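Local coordinates for homocysteine S-methyltransferase (Escherichia coli, PDB 5DMM), which transfers a methyl group from S-methylmethionine, or less efficiently S-adenosylmethionine, to homocysteine, giving methionine, with zinc as cofactor, at residues Ala66-Ser70 with Ser95-Ala99. Numbering follows the deposited sequence.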
ATOM      1  N   ALA A  66       4.800  -3.184   7.306  1.00 14.35           N
ATOM      2  CA  ALA A  66       3.416  -2.867   7.615  1.00 14.68           C
ATOM      3  C   ALA A  66       2.905  -1.744   6.724  1.00 17.66           C
ATOM      4  O   ALA A  66       3.628  -0.785   6.452  1.00 18.97           O
ATOM      5  CB  ALA A  66       3.268  -2.467   9.094  1.00 14.50           C
ATOM      6  N   ILE A  67       1.660  -1.848   6.275  1.00 15.90           N
ATOM      7  CA  ILE A  67       1.053  -0.753   5.515  1.00 12.90           C
ATOM      8  C   ILE A  67       0.041  -0.049   6.413  1.00 15.67           C
ATOM      9  O   ILE A  67      -0.857  -0.689   6.935  1.00 14.86           O
ATOM     10  CB  ILE A  67       0.376  -1.247   4.228  1.00 17.69           C
ATOM     11  CG1 ILE A  67       1.416  -1.949   3.347  1.00 16.32           C
ATOM     12  CG2 ILE A  67      -0.276  -0.076   3.481  1.00 15.00           C
ATOM     13  CD1 ILE A  67       0.860  -2.605   2.078  1.00 19.01           C
ATOM     14  N   THR A  68       0.195   1.262   6.588  1.00 13.96           N
ATOM     15  CA  THR A  68      -0.616   2.001   7.572  1.00 13.30           C
ATOM     16  C   THR A  68      -2.086   2.078   7.172  1.00 16.06           C
ATOM     17  O   THR A  68      -2.444   1.890   6.004  1.00 16.80           O
ATOM     18  CB  THR A  68      -0.080   3.427   7.783  1.00 10.86           C
ATOM     19  OG1 THR A  68      -0.105   4.146   6.539  1.00 14.19           O
ATOM     20  CG2 THR A  68       1.349   3.378   8.309  1.00 14.74           C
ATOM     21  N   ALA A  69      -2.941   2.359   8.158  1.00 14.56           N
ATOM     22  CA  ALA A  69      -4.381   2.433   7.919  1.00 15.14           C
ATOM     23  C   ALA A  69      -4.813   3.795   7.379  1.00 16.74           C
ATOM     24  O   ALA A  69      -5.753   4.398   7.903  1.00 24.10           O
ATOM     25  CB  ALA A  69      -5.133   2.121   9.213  1.00 19.15           C
ATOM     26  N   SER A  70      -4.122   4.295   6.353  1.00 14.08           N
ATOM     27  CA  SER A  70      -4.377   5.650   5.859  1.00 18.11           C
ATOM     28  C   SER A  70      -4.936   5.673   4.436  1.00 15.08           C
ATOM     29  O   SER A  70      -4.976   6.725   3.809  1.00 15.67           O
ATOM     30  CB  SER A  70      -3.093   6.483   5.911  1.00 19.32           C
ATOM     31  OG  SER A  70      -2.011   5.775   5.319  1.00 16.88           O
ATOM     32  N   SER A  95      -1.617   6.890  12.279  1.00 15.01           N
ATOM     33  CA  SER A  95      -1.624   5.585  11.616  1.00 14.56           C
ATOM     34  C   SER A  95      -0.197   5.059  11.468  1.00 14.98           C
ATOM     35  O   SER A  95       0.030   3.846  11.548  1.00 15.77           O
ATOM     36  CB  SER A  95      -2.331   5.652  10.248  1.00 17.19           C
ATOM     37  OG  SER A  95      -1.511   6.218   9.232  1.00 15.86           O
ATOM     38  N   VAL A  96       0.752   5.975  11.271  1.00 16.49           N
ATOM     39  CA  VAL A  96       2.174   5.645  11.177  1.00 17.16           C
ATOM     40  C   VAL A  96       2.732   5.331  12.552  1.00 17.11           C
ATOM     41  O   VAL A  96       3.477   4.379  12.726  1.00 15.76           O
ATOM     42  CB  VAL A  96       3.000   6.792  10.567  1.00 15.16           C
ATOM     43  CG1 VAL A  96       4.481   6.364  10.398  1.00 15.89           C
ATOM     44  CG2 VAL A  96       2.421   7.202   9.223  1.00 15.12           C
ATOM     45  N   GLU A  97       2.359   6.146  13.530  1.00 15.67           N
ATOM     46  CA  GLU A  97       2.822   5.959  14.893  1.00 17.25           C
ATOM     47  C   GLU A  97       2.456   4.567  15.421  1.00 15.36           C
ATOM     48  O   GLU A  97       3.273   3.910  16.059  1.00 17.53           O
ATOM     49  CB  GLU A  97       2.232   7.052  15.795  1.00 20.39           C
ATOM     50  CG  GLU A  97       2.678   7.010  17.238  1.00 27.23           C
ATOM     51  CD  GLU A  97       1.901   8.006  18.098  1.00 38.58           C
ATOM     52  OE1 GLU A  97       1.619   9.129  17.613  1.00 42.40           O
ATOM     53  OE2 GLU A  97       1.547   7.660  19.249  1.00 50.25           O
ATOM     54  N   LEU A  98       1.236   4.118  15.139  1.00 15.17           N
ATOM     55  CA  LEU A  98       0.776   2.824  15.653  1.00 17.40           C
ATOM     56  C   LEU A  98       1.538   1.680  15.005  1.00 16.08           C
ATOM     57  O   LEU A  98       1.829   0.680  15.659  1.00 14.34           O
ATOM     58  CB  LEU A  98      -0.723   2.642  15.427  1.00 15.64           C
ATOM     59  CG  LEU A  98      -1.625   3.577  16.234  1.00 15.28           C
ATOM     60  CD1 LEU A  98      -3.048   3.514  15.703  1.00 18.61           C
ATOM     61  CD2 LEU A  98      -1.587   3.165  17.714  1.00 18.95           C
ATOM     62  N   ALA A  99       1.879   1.822  13.727  1.00 14.82           N
ATOM     63  CA  ALA A  99       2.671   0.782  13.077  1.00 16.11           C
ATOM     64  C   ALA A  99       4.100   0.790  13.621  1.00 16.01           C
ATOM     65  O   ALA A  99       4.719  -0.267  13.795  1.00 16.55           O
ATOM     66  CB  ALA A  99       2.673   0.966  11.539  1.00 14.21           C
TER
HETATM   67  O   HOH W   1      -1.899   2.200  10.748  1.00 13.46           O
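Thr-68 and Ser-95 carry this contact, and they meet by van der Waals packing. The methyl CG2 of Thr-68 lies against the helix backbone, 3.7 Å from CA of Val-96. It also approaches CG2 of Val-96 and CB of Ala-99, and so sits between successive turns of the helix. Chi1 of 60° puts OG1 between the backbone N and the carbonyl carbon and leaves CG2 anti to that carbon, facing the helix. A second apolar touch joins Ala-66 CB to Ala-99 CB at 4.3 Å, methyl against methyl.

The polar side chains lie close but do not bond across the contact. Ser-95 OG rests 3.5 Å from Thr-68 CB, while its hydrogen bond goes back along its own helix to Ile-92 O. OG1 of Thr-68 instead bonds within the loop, 2.8 Å to OG of Ser-70. That pair is tied to the next strand, Thr-68 OG1 to Ser-121 N and Ser-70 OG to Ser-121 O. Both loop hydroxyls are thus satisfied although buried.

One water bridges the two backbones. The water accepts from Ala-69 N at 2.8 Å and donates to Ser-95 O at 2.7 Å. The loop makes an inverse gamma turn about Ala-69, closed by a weak bond from Ser-70 N to Thr-68 O.

The arrangement belongs to the TIM-barrel fold: the C-terminal end of strand 65-67 and its following loop pack on the outer helix 85-109. Ile-67 points away from the helix and lines the homocysteine pocket. Strand 117-122 pairs with strand 65-67, its Val-118 touching Thr-68 and Ala-99, while helix 48-61 reaches Ala-66 and Ala-99 through His-55 and helix 143-159 touches Thr-68, Ser-70 and Val-96 through Leu-157.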